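Galectin (Ovis aries, PDB 6N3R) binds beta-D-galactose as a galectin-type lectin, and assembles here as a pair of subunits. Local coordinates at residues V14-C19 / F94-N99. Numbering follows the deposited sequence.
Sequences VSLTVC and FLVLEN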
ATOM      1  N   VAL A  14      -1.278  11.475  10.358  1.00 15.07           N
ATOM      2  CA  VAL A  14      -1.784  10.283   9.683  1.00 21.37           C
ATOM      3  C   VAL A  14      -2.840   9.573  10.528  1.00 16.96           C
ATOM      4  O   VAL A  14      -2.910   9.739  11.746  1.00 18.82           O
ATOM      5  CB  VAL A  14      -0.644   9.296   9.378  1.00 16.22           C
ATOM      6  CG1 VAL A  14       0.327   9.891   8.355  1.00 15.28           C
ATOM      7  CG2 VAL A  14       0.068   8.943  10.682  1.00 14.16           C
ATOM      8  N   SER A  15      -3.649   8.745   9.858  1.00 16.48           N
ATOM      9  CA  SER A  15      -4.451   7.704  10.509  1.00 15.52           C
ATOM     10  C   SER A  15      -4.190   6.411   9.762  1.00 12.77           C
ATOM     11  O   SER A  15      -4.600   6.275   8.604  1.00 14.52           O
ATOM     12  CB  SER A  15      -5.954   8.006  10.499  1.00  9.54           C
ATOM     13  OG  SER A  15      -6.207   9.379  10.681  1.00 28.84           O
ATOM     14  N   LEU A  16      -3.534   5.464  10.420  1.00 13.75           N
ATOM     15  CA  LEU A  16      -3.204   4.204   9.778  1.00 14.17           C
ATOM     16  C   LEU A  16      -4.435   3.305   9.697  1.00 17.20           C
ATOM     17  O   LEU A  16      -5.415   3.485  10.410  1.00 17.86           O
ATOM     18  CB  LEU A  16      -2.090   3.487  10.530  1.00 12.26           C
ATOM     19  CG  LEU A  16      -0.803   4.292  10.811  1.00 20.63           C
ATOM     20  CD1 LEU A  16       0.285   3.386  11.399  1.00 11.61           C
ATOM     21  CD2 LEU A  16      -0.286   5.031   9.566  1.00 11.21           C
ATOM     22  N   THR A  17      -4.372   2.330   8.798  1.00 16.60           N
ATOM     23  CA  THR A  17      -5.347   1.258   8.721  1.00 16.13           C
ATOM     24  C   THR A  17      -4.593  -0.051   8.593  1.00 19.21           C
ATOM     25  O   THR A  17      -3.356  -0.086   8.572  1.00 17.86           O
ATOM     26  CB  THR A  17      -6.290   1.408   7.520  1.00 17.80           C
ATOM     27  OG1 THR A  17      -5.529   1.241   6.317  1.00 16.19           O
ATOM     28  CG2 THR A  17      -6.995   2.757   7.505  1.00  9.26           C
ATOM     29  N   VAL A  18      -5.359  -1.143   8.482  1.00 17.64           N
ATOM     30  CA  VAL A  18      -4.778  -2.457   8.213  1.00 16.45           C
ATOM     31  C   VAL A  18      -4.365  -2.612   6.760  1.00 17.39           C
ATOM     32  O   VAL A  18      -3.875  -3.680   6.364  1.00 17.50           O
ATOM     33  CB  VAL A  18      -5.777  -3.559   8.628  1.00 22.49           C
ATOM     34  CG1 VAL A  18      -6.071  -3.480  10.130  1.00 16.55           C
ATOM     35  CG2 VAL A  18      -7.076  -3.458   7.800  1.00 11.66           C
ATOM     36  N   CYS A  19      -4.553  -1.581   5.943  1.00 15.56           N
ATOM     37  CA  CYS A  19      -4.086  -1.638   4.563  1.00 17.93           C
ATOM     38  C   CYS A  19      -3.681  -0.216   4.182  1.00 18.72           C
ATOM     39  O   CYS A  19      -4.475   0.549   3.621  1.00 14.71           O
ATOM     40  CB  CYS A  19      -5.142  -2.197   3.625  1.00 15.70           C
ATOM     41  SG  CYS A  19      -4.479  -2.401   1.984  1.00 17.48           S
ATOM     42  N   PHE A  94       6.822   1.587   3.631  1.00 13.66           N
ATOM     43  CA  PHE A  94       6.248   0.933   4.791  1.00 13.65           C
ATOM     44  C   PHE A  94       4.839   0.505   4.440  1.00 19.76           C
ATOM     45  O   PHE A  94       4.036   1.320   3.975  1.00 20.89           O
ATOM     46  CB  PHE A  94       6.234   1.862   6.006  1.00 13.39           C
ATOM     47  CG  PHE A  94       7.595   2.238   6.474  1.00 13.01           C
ATOM     48  CD1 PHE A  94       8.198   3.405   6.023  1.00 14.50           C
ATOM     49  CD2 PHE A  94       8.294   1.409   7.337  1.00  9.58           C
ATOM     50  CE1 PHE A  94       9.485   3.754   6.453  1.00 15.60           C
ATOM     51  CE2 PHE A  94       9.576   1.747   7.760  1.00 13.00           C
ATOM     52  CZ  PHE A  94      10.170   2.915   7.322  1.00 12.34           C
ATOM     53  N   LEU A  95       4.545  -0.765   4.655  1.00 17.64           N
ATOM     54  CA  LEU A  95       3.212  -1.308   4.458  1.00 15.15           C
ATOM     55  C   LEU A  95       2.636  -1.642   5.830  1.00 17.69           C
ATOM     56  O   LEU A  95       3.222  -2.430   6.582  1.00 19.35           O
ATOM     57  CB  LEU A  95       3.282  -2.540   3.558  1.00 14.37           C
ATOM     58  CG  LEU A  95       1.963  -3.183   3.200  1.00 23.28           C
ATOM     59  CD1 LEU A  95       0.991  -2.129   2.616  1.00 19.70           C
ATOM     60  CD2 LEU A  95       2.237  -4.340   2.236  1.00 18.71           C
ATOM     61  N   VAL A  96       1.524  -1.012   6.180  1.00 12.77           N
ATOM     62  CA  VAL A  96       0.875  -1.261   7.458  1.00 15.38           C
ATOM     63  C   VAL A  96      -0.213  -2.314   7.238  1.00 16.19           C
ATOM     64  O   VAL A  96      -1.212  -2.058   6.561  1.00 14.16           O
ATOM     65  CB  VAL A  96       0.291   0.027   8.053  1.00 15.21           C
ATOM     66  CG1 VAL A  96      -0.151  -0.222   9.484  1.00  9.38           C
ATOM     67  CG2 VAL A  96       1.295   1.145   7.983  1.00 13.02           C
ATOM     68  N   LEU A  97      -0.010  -3.501   7.797  1.00 14.27           N
ATOM     69  CA  LEU A  97      -0.991  -4.579   7.797  1.00 18.05           C
ATOM     70  C   LEU A  97      -1.529  -4.758   9.211  1.00 18.48           C
ATOM     71  O   LEU A  97      -1.015  -4.172  10.166  1.00 19.00           O
ATOM     72  CB  LEU A  97      -0.367  -5.884   7.274  1.00 15.98           C
ATOM     73  CG  LEU A  97       0.237  -5.766   5.865  1.00 15.92           C
ATOM     74  CD1 LEU A  97       0.798  -7.089   5.356  1.00 14.77           C
ATOM     75  CD2 LEU A  97      -0.796  -5.201   4.896  1.00 11.39           C
ATOM     76  N   GLU A  98      -2.584  -5.570   9.344  1.00 22.84           N
ATOM     77  CA  GLU A  98      -3.193  -5.762  10.660  1.00 26.62           C
ATOM     78  C   GLU A  98      -2.201  -6.333  11.677  1.00 22.08           C
ATOM     79  O   GLU A  98      -2.282  -6.012  12.865  1.00 17.41           O
ATOM     80  CB  GLU A  98      -4.433  -6.655  10.546  1.00 22.37           C
ATOM     81  CG  GLU A  98      -4.167  -8.093  10.103  1.00 31.08           C
ATOM     82  CD  GLU A  98      -3.788  -9.012  11.263  1.00 38.20           C
ATOM     83  OE1 GLU A  98      -3.144 -10.065  11.023  1.00 40.86           O
ATOM     84  OE2 GLU A  98      -4.129  -8.669  12.419  1.00 41.29           O
ATOM     85  N   ASN A  99      -1.244  -7.135  11.226  1.00 17.11           N
ATOM     86  CA  ASN A  99      -0.348  -7.869  12.106  1.00 22.01           C
ATOM     87  C   ASN A  99       1.050  -7.275  12.202  1.00 23.67           C
ATOM     88  O   ASN A  99       1.741  -7.552  13.180  1.00 27.90           O
ATOM     89  CB  ASN A  99      -0.207  -9.315  11.619  1.00 20.39           C
ATOM     90  CG  ASN A  99       0.171  -9.380  10.139  1.00 29.17           C
ATOM     91  OD1 ASN A  99      -0.407  -8.666   9.313  1.00 29.38           O
ATOM     92  ND2 ASN A  99       1.149 -10.223   9.800  1.00 27.21           N
TER
HETATM   93  O   HOH W   1      -3.992  -6.402   7.032  1.00 15.63           O
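V18 meets L97 and E98 where the loop of 14-19 runs into strand 19-28, beside strand 90-97. The polar contacts centre on the carbonyl oxygen of V18. L97 CA points its hydrogen at V18 O, at 3.3 Å with an angle of 161° at the hydrogen, a nearly straight CA-H...O contact, and a water bridges the same oxygen to the backbone of E98, donating to V18 O and accepting from E98 N, both at 2.8 Å. V18 O also lies only 3.1 Å from V96 O; as both are acceptors, the pair cannot bond, and the water and the CA-H both reach V18 O, and probably ease the unfavourable pairing from that side.

Within the loop, an ST turn closes residues 17-19, T17 OG1 accepting from C19 N (3.0 Å). T17 has its CB directed away from 94-99, and the turn carries the chain into strand 19-28. This belongs to the galectin beta-sandwich, in whose five-stranded sheet 90-97 and 19-28 are antiparallel neighbours; Y20 makes the backbone hydrogen bonding with V96 just beyond the turn.

Apolar contacts lie on two flanks of this junction. On the more open one, V18 CG1 rests on E98 CB at 3.6 Å, the side chains crossing obliquely, while the bent chain of E98 carries its carboxylate away from the loop. On the buried one, L16 and V96 cross at about a right angle, L16 CD1 approaching V96 CG1 at 4.1 Å. The torsion of V96 places CG1 anti to its backbone N (chi1 -170°), which also brings that methyl to 3.3 Å from T17 O. L16 reaches on to F42 of the six-stranded sheet, and N107 of the second subunit packs against T17 and V18.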